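Side-chain contacts in hypothetical protein aq_1956 (Aquifex aeolicus, PDB 2YVT), which is of unknown function but belongs to the calcineurin-like metallophosphoesterase superfamily, so it may act on phosphoesters: residues R6-I11 with V215-H220; I232-G237 with R243-D248. All blocks are in the same frame, centred on the assembly; numbering follows the deposited sequence.

Both contacts join the same two mixed sheets, and their centres lie about 5 Å apart. Strands 7-12 and 243-248 are antiparallel neighbours in one sheet, linked by a probable hydrogen bond from Val8 N to Leu247 O, 2.7 Å. In the other, strands 215-218 and 231-235 run parallel, with Val234 N 2.8 Å from Ala216 O. Contact 1 (6-11 with 215-220) and contact 2 (232-237 with 243-248) are therefore adjoining parts of one interlayer core. Beyond the contacts, Lys12 NZ bonds both His220 O and Asn235 OD1, joining the ends of these strands, a region that in related phosphoesterases typically lies by the metal site.

Contact 1 (R6-I11 with V215-H220); sequences RKVLAI and VAIVGH
Ile217 presents two methyls on different branches, CG2 and CD1, to strand 7-12, each meeting a different residue. Its CG2 faces the methyl of Ala10, with Ile217 CG2 and Ala10 CB 3.9 Å apart, while its longer branch ends at Val8, where Ile217 CD1 lies 4.2 Å from Val8 CG1. Torsions explain this division. Ile217 CG1 is anti to the carbonyl carbon (chi1 -61°) and chi2 of 167° extends the branch, which separates CD1 from CG2 along the strand and matches them to two alternate residues opposite. On Val8 it is CG1, anti to the backbone N, that does the touching. The Val8 and Ile217 side chains lie aslant one another, meeting methyl to methyl, whereas Ala10 has only its CB methyl to set against CG2.

No hydrogen bond spans the segments, and the closest pair of CA atoms, those of Ala10 and Ile217, is 7.8 Å apart. That spacing fits strands of two facing layers, and the two strands do belong to different sheets. All three touching residues are buried; Val8 and Ala10 also pack on Val37 of strand 35-39, and Leu9, pointing to the other face of its strand, meets helix 21-31. The arrangement is the central packing of the layered alpha/beta sandwich of the calcineurin-like metallophosphoesterases, with Gly219 and His220 leading from the strand into a Gly-His turn consistent with the Gly-His motifs of this superfamily.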
loop_
_atom_site.group_PDB
_atom_site.type_symbol
_atom_site.label_atom_id
_atom_site.label_comp_id
_atom_site.label_asym_id
_atom_site.label_seq_id
_atom_site.Cartn_x
_atom_site.Cartn_y
_atom_site.Cartn_z
ATOM N N ARG A 6 -15.187 9.043 11.082
ATOM C CA ARG A 6 -13.778 8.680 11.013
ATOM C C ARG A 6 -13.501 8.453 9.537
ATOM O O ARG A 6 -13.753 7.371 8.998
ATOM C CB ARG A 6 -13.512 7.417 11.832
ATOM C CG ARG A 6 -13.745 7.571 13.344
ATOM C CD ARG A 6 -12.713 8.494 13.987
ATOM N NE ARG A 6 -12.870 8.602 15.438
ATOM C CZ ARG A 6 -13.536 9.573 16.061
ATOM N NH1 ARG A 6 -14.135 10.540 15.370
ATOM N NH2 ARG A 6 -13.608 9.575 17.387
ATOM N N LYS A 7 -13.011 9.498 8.886
ATOM C CA LYS A 7 -12.966 9.549 7.432
ATOM C C LYS A 7 -11.575 9.208 6.915
ATOM O O LYS A 7 -10.574 9.701 7.430
ATOM C CB LYS A 7 -13.408 10.923 6.928
ATOM C CG LYS A 7 -14.878 11.256 7.219
ATOM C CD LYS A 7 -15.257 12.636 6.680
ATOM C CE LYS A 7 -16.631 13.104 7.182
ATOM N NZ LYS A 7 -17.782 12.379 6.559
ATOM N N VAL A 8 -11.531 8.367 5.886
ATOM C CA VAL A 8 -10.266 7.907 5.310
ATOM C C VAL A 8 -10.247 8.220 3.822
ATOM O O VAL A 8 -11.186 7.870 3.104
ATOM C CB VAL A 8 -10.084 6.364 5.488
ATOM C CG1 VAL A 8 -8.739 5.906 4.926
ATOM C CG2 VAL A 8 -10.221 5.957 6.956
ATOM N N LEU A 9 -9.201 8.906 3.369
ATOM C CA LEU A 9 -8.964 9.089 1.931
ATOM C C LEU A 9 -7.834 8.141 1.560
ATOM O O LEU A 9 -6.756 8.220 2.144
ATOM C CB LEU A 9 -8.566 10.539 1.613
ATOM C CG LEU A 9 -8.515 11.017 0.143
ATOM C CD1 LEU A 9 -8.268 12.527 0.126
ATOM C CD2 LEU A 9 -7.473 10.326 -0.723
ATOM N N ALA A 10 -8.073 7.257 0.593
ATOM C CA ALA A 10 -7.049 6.288 0.175
ATOM C C ALA A 10 -6.734 6.394 -1.305
ATOM O O ALA A 10 -7.636 6.552 -2.130
ATOM C CB ALA A 10 -7.486 4.860 0.520
ATOM N N ILE A 11 -5.446 6.301 -1.625
ATOM C CA ILE A 11 -4.983 6.167 -3.008
ATOM C C ILE A 11 -4.040 4.968 -3.123
ATOM O O ILE A 11 -3.535 4.456 -2.115
ATOM C CB ILE A 11 -4.266 7.451 -3.523
ATOM C CG1 ILE A 11 -2.947 7.698 -2.768
ATOM C CG2 ILE A 11 -5.211 8.650 -3.454
ATOM C CD1 ILE A 11 -2.091 8.813 -3.382
ATOM N N VAL A 215 -12.060 -3.891 7.735
ATOM C CA VAL A 215 -11.832 -3.251 6.442
ATOM C C VAL A 215 -10.433 -3.621 5.961
ATOM O O VAL A 215 -9.491 -3.732 6.759
ATOM C CB VAL A 215 -11.948 -1.705 6.544
ATOM C CG1 VAL A 215 -11.644 -1.023 5.204
ATOM C CG2 VAL A 215 -13.328 -1.291 7.056
ATOM N N ALA A 216 -10.312 -3.846 4.661
ATOM C CA ALA A 216 -9.007 -3.997 4.035
ATOM C C ALA A 216 -8.896 -3.007 2.881
ATOM O O ALA A 216 -9.776 -2.947 2.026
ATOM C CB ALA A 216 -8.793 -5.431 3.550
ATOM N N ILE A 217 -7.825 -2.219 2.884
ATOM C CA ILE A 217 -7.548 -1.275 1.799
ATOM C C ILE A 217 -6.395 -1.863 0.992
ATOM O O ILE A 217 -5.378 -2.240 1.555
ATOM C CB ILE A 217 -7.186 0.125 2.347
ATOM C CG1 ILE A 217 -8.359 0.696 3.163
ATOM C CG2 ILE A 217 -6.786 1.058 1.200
ATOM C CD1 ILE A 217 -8.012 1.915 4.009
ATOM N N VAL A 218 -6.572 -1.979 -0.321
ATOM C CA VAL A 218 -5.642 -2.759 -1.145
ATOM C C VAL A 218 -5.237 -2.023 -2.423
ATOM O O VAL A 218 -5.911 -1.077 -2.834
ATOM C CB VAL A 218 -6.209 -4.180 -1.466
ATOM C CG1 VAL A 218 -6.397 -5.011 -0.160
ATOM C CG2 VAL A 218 -7.520 -4.077 -2.241
ATOM N N GLY A 219 -4.147 -2.469 -3.049
ATOM C CA GLY A 219 -3.567 -1.764 -4.197
ATOM C C GLY A 219 -3.336 -2.617 -5.437
ATOM O O GLY A 219 -4.239 -3.315 -5.905
ATOM N N HIS A 220 -2.114 -2.561 -5.970
ATOM C CA HIS A 220 -1.745 -3.309 -7.178
ATOM C C HIS A 220 -2.801 -3.068 -8.270
ATOM O O HIS A 220 -3.172 -1.914 -8.515
ATOM C CB HIS A 220 -1.509 -4.798 -6.842
ATOM C CG HIS A 220 -0.794 -5.576 -7.906
ATOM N ND1 HIS A 220 0.001 -4.996 -8.875
ATOM C CD2 HIS A 220 -0.737 -6.910 -8.126
ATOM C CE1 HIS A 220 0.506 -5.942 -9.651
ATOM N NE2 HIS A 220 0.080 -7.114 -9.211
#

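Contact 2 (I232-G237 with R243-D248); sequences IVVNPG and RYAFLD
Val234 overlaps two residues of strand 243-248 with its two methyls: Val234 CG1 lies 3.8 Å from Ala245 CB, and Val234 CG2 is 4.1 Å from Leu247 CD2. The torsion behind this is chi1 of -179°, which sets CG1 anti to the backbone N and aims the methyls at successive inward residues opposite. The valine and leucine side chains pass in opposing senses, and the leucine is met at CD2. Ala245 is shared, since its CB also meets Pro236 CB at 3.9 Å; the flank of the proline ring reaches the strand backbone as well, with Pro236 CB 3.7 Å from Ala245 N.

Farther along, Arg243 touches through the base of its side chain, CB being 3.7 Å from Pro236 O. The extended remainder leads away, and its guanidinium pairs with Glu241. A water lies within hydrogen-bonding distance of both Gly237 O (2.8 Å) and Arg243 O (2.7 Å), though it has more acceptors in reach than protons to give. A weak bond from Gly237 N to Asn235 OD1 (3.4 Å) has the pattern of an Asx turn; OD1 also accepts from Lys12 NZ.

The touching parts, strand end plus following turn against strand 243-248, run in nearly opposite directions (164°) and meet without a direct hydrogen bond; this is packing between the two facing sheets of the metallophosphoesterase sandwich.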
loop_
_atom_site.group_PDB
_atom_site.type_symbol
_atom_site.label_atom_id
_atom_site.label_comp_id
_atom_site.label_asym_id
_atom_site.label_seq_id
_atom_site.Cartn_x
_atom_site.Cartn_y
_atom_site.Cartn_z
ATOM N N ILE A 232 -14.903 -5.822 4.478
ATOM C CA ILE A 232 -15.097 -4.885 3.368
ATOM C C ILE A 232 -13.729 -4.580 2.779
ATOM O O ILE A 232 -12.860 -4.022 3.464
ATOM C CB ILE A 232 -15.742 -3.552 3.807
ATOM C CG1 ILE A 232 -17.114 -3.790 4.448
ATOM C CG2 ILE A 232 -15.838 -2.573 2.615
ATOM C CD1 ILE A 232 -17.664 -2.577 5.126
ATOM N N VAL A 233 -13.538 -4.965 1.521
ATOM C CA VAL A 233 -12.275 -4.740 0.829
ATOM C C VAL A 233 -12.455 -3.592 -0.159
ATOM O O VAL A 233 -13.396 -3.593 -0.964
ATOM C CB VAL A 233 -11.780 -6.014 0.114
ATOM C CG1 VAL A 233 -10.433 -5.766 -0.567
ATOM C CG2 VAL A 233 -11.673 -7.176 1.116
ATOM N N VAL A 234 -11.559 -2.611 -0.077
ATOM C CA VAL A 234 -11.635 -1.421 -0.917
ATOM C C VAL A 234 -10.342 -1.267 -1.703
ATOM O O VAL A 234 -9.264 -1.137 -1.114
ATOM C CB VAL A 234 -11.862 -0.141 -0.065
ATOM C CG1 VAL A 234 -11.962 1.093 -0.957
ATOM C CG2 VAL A 234 -13.123 -0.278 0.788
ATOM N N ASN A 235 -10.461 -1.287 -3.026
ATOM C CA ASN A 235 -9.345 -0.945 -3.900
ATOM C C ASN A 235 -9.679 0.394 -4.558
ATOM O O ASN A 235 -10.619 0.478 -5.354
ATOM C CB ASN A 235 -9.089 -2.029 -4.944
ATOM C CG ASN A 235 -7.722 -1.899 -5.573
ATOM O OD1 ASN A 235 -7.217 -0.783 -5.744
ATOM N ND2 ASN A 235 -7.107 -3.032 -5.916
ATOM N N PRO A 236 -8.939 1.451 -4.201
ATOM C CA PRO A 236 -9.300 2.800 -4.678
ATOM C C PRO A 236 -9.274 2.997 -6.192
ATOM O O PRO A 236 -9.861 3.953 -6.680
ATOM C CB PRO A 236 -8.238 3.703 -4.032
ATOM C CG PRO A 236 -7.655 2.901 -2.915
ATOM C CD PRO A 236 -7.762 1.465 -3.310
ATOM N N GLY A 237 -8.600 2.111 -6.925
ATOM C CA GLY A 237 -8.365 2.328 -8.354
ATOM C C GLY A 237 -7.127 3.181 -8.543
ATOM O O GLY A 237 -6.497 3.610 -7.563
ATOM N N ARG A 243 -8.095 8.649 -9.631
ATOM C CA ARG A 243 -9.008 7.943 -8.748
ATOM C C ARG A 243 -8.524 7.887 -7.302
ATOM O O ARG A 243 -7.317 7.880 -7.025
ATOM C CB ARG A 243 -9.325 6.549 -9.304
ATOM C CG ARG A 243 -10.245 6.648 -10.543
ATOM C CD ARG A 243 -10.741 5.332 -11.105
ATOM N NE ARG A 243 -11.991 5.527 -11.858
ATOM C CZ ARG A 243 -12.082 5.782 -13.165
ATOM N NH1 ARG A 243 -13.278 5.948 -13.714
ATOM N NH2 ARG A 243 -11.001 5.866 -13.939
ATOM N N TYR A 244 -9.491 7.882 -6.391
ATOM C CA TYR A 244 -9.236 7.692 -4.972
ATOM C C TYR A 244 -10.480 7.090 -4.324
ATOM O O TYR A 244 -11.551 7.044 -4.939
ATOM C CB TYR A 244 -8.854 9.020 -4.306
ATOM C CG TYR A 244 -9.946 10.066 -4.331
ATOM C CD1 TYR A 244 -10.838 10.197 -3.263
ATOM C CD2 TYR A 244 -10.080 10.941 -5.419
ATOM C CE1 TYR A 244 -11.845 11.158 -3.282
ATOM C CE2 TYR A 244 -11.085 11.900 -5.446
ATOM C CZ TYR A 244 -11.958 12.006 -4.371
ATOM O OH TYR A 244 -12.964 12.954 -4.385
ATOM N N ALA A 245 -10.337 6.610 -3.092
ATOM C CA ALA A 245 -11.496 6.146 -2.328
ATOM C C ALA A 245 -11.676 7.017 -1.100
ATOM O O ALA A 245 -10.703 7.528 -0.548
ATOM C CB ALA A 245 -11.325 4.700 -1.913
ATOM N N PHE A 246 -12.928 7.182 -0.678
ATOM C CA PHE A 246 -13.225 7.926 0.530
ATOM C C PHE A 246 -14.134 7.076 1.409
ATOM O O PHE A 246 -15.219 6.669 0.985
ATOM C CB PHE A 246 -13.864 9.282 0.193
ATOM C CG PHE A 246 -13.703 10.303 1.279
ATOM C CD1 PHE A 246 -12.554 11.087 1.356
ATOM C CD2 PHE A 246 -14.694 10.473 2.234
ATOM C CE1 PHE A 246 -12.399 12.031 2.375
ATOM C CE2 PHE A 246 -14.550 11.421 3.259
ATOM C CZ PHE A 246 -13.402 12.194 3.325
ATOM N N LEU A 247 -13.668 6.790 2.623
ATOM C CA LEU A 247 -14.340 5.868 3.528
ATOM C C LEU A 247 -14.771 6.615 4.783
ATOM O O LEU A 247 -14.024 7.429 5.311
ATOM C CB LEU A 247 -13.409 4.708 3.922
ATOM C CG LEU A 247 -12.725 3.777 2.905
ATOM C CD1 LEU A 247 -11.574 4.436 2.150
ATOM C CD2 LEU A 247 -12.210 2.545 3.626
ATOM N N ASP A 248 -15.987 6.345 5.244
ATOM C CA ASP A 248 -16.402 6.761 6.567
ATOM C C ASP A 248 -16.563 5.494 7.406
ATOM O O ASP A 248 -17.500 4.724 7.206
ATOM C CB ASP A 248 -17.715 7.552 6.505
ATOM C CG ASP A 248 -18.111 8.129 7.851
ATOM O OD1 ASP A 248 -17.751 7.528 8.882
ATOM O OD2 ASP A 248 -18.774 9.198 7.882
HETATM O O HOH W 1 -5.742 5.838 -6.119
#